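Local structure of pirin family protein (Acinetobacter baumannii, 6D0P) at residues Glu110-Glu115 with Gly121-Val126. The protein is a pirin-family metalloprotein, probably an iron-dependent dioxygenase that acts on the flavonoid quercetin. Numbering follows the deposited sequence.
Sequences EFHSPE and GLFEMV. With MN (manganese (II) ion), chain G.
His112 and Phe123 bring the backbones of 110-115 and 121-126 closest, yet their CA atoms stay 8.8 Å apart and no hydrogen bond joins the segments, so side chains alone bridge the gap. The bridge is one aromatic pair: the centroids of the His112 and Phe123 rings lie 4.5 Å apart, and the rings meet obliquely, with planes at 34°. His112 CD2 comes to 3.7 Å from Phe123 CE1, while His112 NE2 sits above the middle of the Phe123 phenyl face, 3.9 Å from its plane. With CG anti to the backbone N (chi1 -178°), Phe123 places one face of its ring beneath the His112 imidazole. His112 NE2 is also hydrogen-bonded to Gly22 O, a bond that would help fix the rotation of the imidazole.

Both residues are buried inside the N-terminal cupin domain of this bicupin pirin fold, where strands 106-112 and 121-131 belong to separate antiparallel sheets linked by helix 114-119. Ser113 occupies the N-cap of that helix, its OG bonded to Phe116 N. Two residues before His112, Glu110 binds manganese through OE1 at 2.2 Å; His64, His66, His108 and two waters complete the site. Glu110 OE2 is hydrogen-bonded to Gln127 NE2 from strand 121-131 and accepts a weak bond from a metal-bound water, whose oxygen lies 2.8 Å from Glu110 OE2.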
ATOM      1  N   GLU A 110      -5.177  13.966  -5.647  1.00 16.39           N
ATOM      2  CA  GLU A 110      -4.075  13.722  -4.711  1.00 16.74           C
ATOM      3  C   GLU A 110      -2.884  14.558  -5.191  1.00 16.63           C
ATOM      4  O   GLU A 110      -2.417  14.405  -6.315  1.00 15.85           O
ATOM      5  CB  GLU A 110      -3.706  12.228  -4.646  1.00 17.91           C
ATOM      6  CG  GLU A 110      -4.834  11.319  -4.175  1.00 20.14           C
ATOM      7  CD  GLU A 110      -4.662   9.811  -4.397  1.00 22.28           C
ATOM      8  OE1 GLU A 110      -5.015   9.296  -5.511  1.00 21.26           O
ATOM      9  OE2 GLU A 110      -4.224   9.141  -3.439  1.00 25.46           O
ATOM     10  N   PHE A 111      -2.312  15.335  -4.296  0.50 17.00           N
ATOM     11  CA  PHE A 111      -1.220  16.194  -4.710  0.50 17.03           C
ATOM     12  C   PHE A 111      -0.364  16.548  -3.500  0.50 16.70           C
ATOM     13  O   PHE A 111      -0.786  16.366  -2.340  0.50 16.25           O
ATOM     14  CB  PHE A 111      -1.803  17.445  -5.355  0.50 17.74           C
ATOM     15  CG  PHE A 111      -2.877  18.079  -4.513  0.50 17.57           C
ATOM     16  CD1 PHE A 111      -4.201  17.698  -4.648  0.50 17.94           C
ATOM     17  CD2 PHE A 111      -2.561  19.037  -3.571  0.50 18.26           C
ATOM     18  CE1 PHE A 111      -5.180  18.271  -3.854  0.50 17.90           C
ATOM     19  CE2 PHE A 111      -3.546  19.625  -2.795  0.50 18.71           C
ATOM     20  CZ  PHE A 111      -4.853  19.237  -2.937  0.50 18.08           C
ATOM     21  N   HIS A 112       0.802  17.105  -3.778  1.00 15.65           N
ATOM     22  CA  HIS A 112       1.699  17.442  -2.703  1.00 15.09           C
ATOM     23  C   HIS A 112       1.008  18.488  -1.814  1.00 15.40           C
ATOM     24  O   HIS A 112       0.320  19.390  -2.319  1.00 15.17           O
ATOM     25  CB  HIS A 112       3.027  17.995  -3.222  1.00 14.85           C
ATOM     26  CG  HIS A 112       3.817  17.059  -4.080  1.00 14.61           C
ATOM     27  ND1 HIS A 112       4.902  17.497  -4.817  1.00 14.14           N
ATOM     28  CD2 HIS A 112       3.660  15.748  -4.370  1.00 14.13           C
ATOM     29  CE1 HIS A 112       5.385  16.488  -5.522  1.00 14.79           C
ATOM     30  NE2 HIS A 112       4.643  15.398  -5.258  1.00 13.65           N
ATOM     31  N   SER A 113       1.163  18.387  -0.516  1.00 15.66           N
ATOM     32  CA  SER A 113       0.554  19.367   0.369  1.00 16.45           C
ATOM     33  C   SER A 113       1.108  20.763   0.065  1.00 18.01           C
ATOM     34  O   SER A 113       2.234  20.892  -0.398  1.00 17.11           O
ATOM     35  CB  SER A 113       0.809  19.030   1.795  1.00 17.64           C
ATOM     36  OG  SER A 113       2.102  19.443   2.189  1.00 17.82           O
ATOM     37  N   PRO A 114       0.333  21.805   0.354  1.00 19.86           N
ATOM     38  CA  PRO A 114       0.819  23.180   0.136  1.00 20.20           C
ATOM     39  C   PRO A 114       2.129  23.454   0.892  1.00 20.82           C
ATOM     40  O   PRO A 114       3.002  24.133   0.371  1.00 19.67           O
ATOM     41  CB  PRO A 114      -0.295  24.075   0.691  1.00 21.80           C
ATOM     42  CG  PRO A 114      -1.549  23.252   0.519  1.00 22.45           C
ATOM     43  CD  PRO A 114      -1.120  21.796   0.599  1.00 19.87           C
ATOM     44  N   GLU A 115       2.243  22.922   2.110  1.00 21.15           N
ATOM     45  CA  GLU A 115       3.433  23.113   2.929  1.00 24.02           C
ATOM     46  C   GLU A 115       4.649  22.448   2.260  1.00 21.75           C
ATOM     47  O   GLU A 115       5.736  23.032   2.195  1.00 20.94           O
ATOM     48  CB  GLU A 115       3.173  22.540   4.323  1.00 28.99           C
ATOM     49  CG  GLU A 115       4.409  22.467   5.207  1.00 36.28           C
ATOM     50  CD  GLU A 115       4.715  23.739   5.978  1.00 44.17           C
ATOM     51  OE1 GLU A 115       3.907  24.692   5.907  1.00 54.34           O
ATOM     52  OE2 GLU A 115       5.760  23.773   6.659  1.00 52.14           O
ATOM     53  N   GLY A 121      11.944  19.509  -1.338  1.00 19.12           N
ATOM     54  CA  GLY A 121      12.724  18.460  -0.681  1.00 19.59           C
ATOM     55  C   GLY A 121      12.374  17.077  -1.229  1.00 19.31           C
ATOM     56  O   GLY A 121      11.705  16.977  -2.253  1.00 17.76           O
ATOM     57  N   LEU A 122      12.818  16.022  -0.539  1.00 17.93           N
ATOM     58  CA  LEU A 122      12.595  14.662  -1.005  1.00 18.43           C
ATOM     59  C   LEU A 122      11.161  14.238  -0.689  1.00 16.44           C
ATOM     60  O   LEU A 122      10.621  14.511   0.377  1.00 16.75           O
ATOM     61  CB  LEU A 122      13.581  13.691  -0.341  1.00 18.40           C
ATOM     62  CG  LEU A 122      15.058  13.895  -0.674  1.00 21.76           C
ATOM     63  CD1 LEU A 122      15.939  13.002   0.189  1.00 23.38           C
ATOM     64  CD2 LEU A 122      15.318  13.645  -2.150  1.00 23.36           C
ATOM     65  N   PHE A 123      10.588  13.541  -1.640  1.00 16.01           N
ATOM     66  CA  PHE A 123       9.264  13.002  -1.541  1.00 15.15           C
ATOM     67  C   PHE A 123       9.395  11.483  -1.594  1.00 14.27           C
ATOM     68  O   PHE A 123      10.069  10.966  -2.479  1.00 14.55           O
ATOM     69  CB  PHE A 123       8.404  13.525  -2.694  1.00 16.24           C
ATOM     70  CG  PHE A 123       6.971  13.068  -2.670  1.00 16.42           C
ATOM     71  CD1 PHE A 123       6.045  13.683  -1.837  1.00 18.89           C
ATOM     72  CD2 PHE A 123       6.541  12.043  -3.491  1.00 17.68           C
ATOM     73  CE1 PHE A 123       4.719  13.287  -1.824  1.00 19.64           C
ATOM     74  CE2 PHE A 123       5.213  11.647  -3.482  1.00 19.13           C
ATOM     75  CZ  PHE A 123       4.304  12.262  -2.646  1.00 19.42           C
ATOM     76  N   GLU A 124       8.764  10.777  -0.672  1.00 13.67           N
ATOM     77  CA  GLU A 124       8.833   9.322  -0.661  1.00 13.87           C
ATOM     78  C   GLU A 124       7.520   8.808  -0.084  1.00 14.27           C
ATOM     79  O   GLU A 124       7.104   9.258   0.985  1.00 13.48           O
ATOM     80  CB  GLU A 124      10.029   8.840   0.169  1.00 15.09           C
ATOM     81  CG  GLU A 124      10.184   7.316   0.192  1.00 15.33           C
ATOM     82  CD  GLU A 124      11.263   6.800   1.138  1.00 17.10           C
ATOM     83  OE1 GLU A 124      11.670   7.581   2.046  1.00 17.68           O
ATOM     84  OE2 GLU A 124      11.682   5.605   0.978  1.00 18.33           O
HETATM   85  N   MSE A 125       6.869   7.894  -0.796  0.70 14.93           N
HETATM   86  CA  MSE A 125       5.604   7.342  -0.322  0.70 16.92           C
HETATM   87  C   MSE A 125       5.335   6.017  -0.948  0.70 15.30           C
HETATM   88  O   MSE A 125       6.005   5.632  -1.890  0.70 14.50           O
HETATM   89  CB  MSE A 125       4.434   8.311  -0.586  0.70 21.51           C
HETATM   90  CG  MSE A 125       4.062   8.495  -2.046  0.70 28.32           C
HETATM   91 SE   MSE A 125       2.150   9.019  -2.258  0.70 41.58          SE
HETATM   92  CE  MSE A 125       1.701   7.355  -3.198  0.70 41.83           C
ATOM     93  N   VAL A 126       4.371   5.304  -0.378  1.00 13.86           N
ATOM     94  CA  VAL A 126       3.858   4.047  -0.925  1.00 13.98           C
ATOM     95  C   VAL A 126       2.337   4.184  -1.067  1.00 13.85           C
ATOM     96  O   VAL A 126       1.662   4.766  -0.155  1.00 14.44           O
ATOM     97  CB  VAL A 126       4.198   2.834  -0.033  1.00 14.67           C
ATOM     98  CG1 VAL A 126       3.271   1.651  -0.301  1.00 14.42           C
ATOM     99  CG2 VAL A 126       5.650   2.419  -0.209  1.00 16.05           C
TER
HETATM  100 MN    MN G 303      -6.577   7.860  -6.150  1.00 25.34          MN
HETATM  101  O   HOH W   1      -5.883   6.914  -3.984  1.00 24.88           O
HETATM  102  O   HOH W   2      -4.865   6.609  -6.824  1.00 23.58           O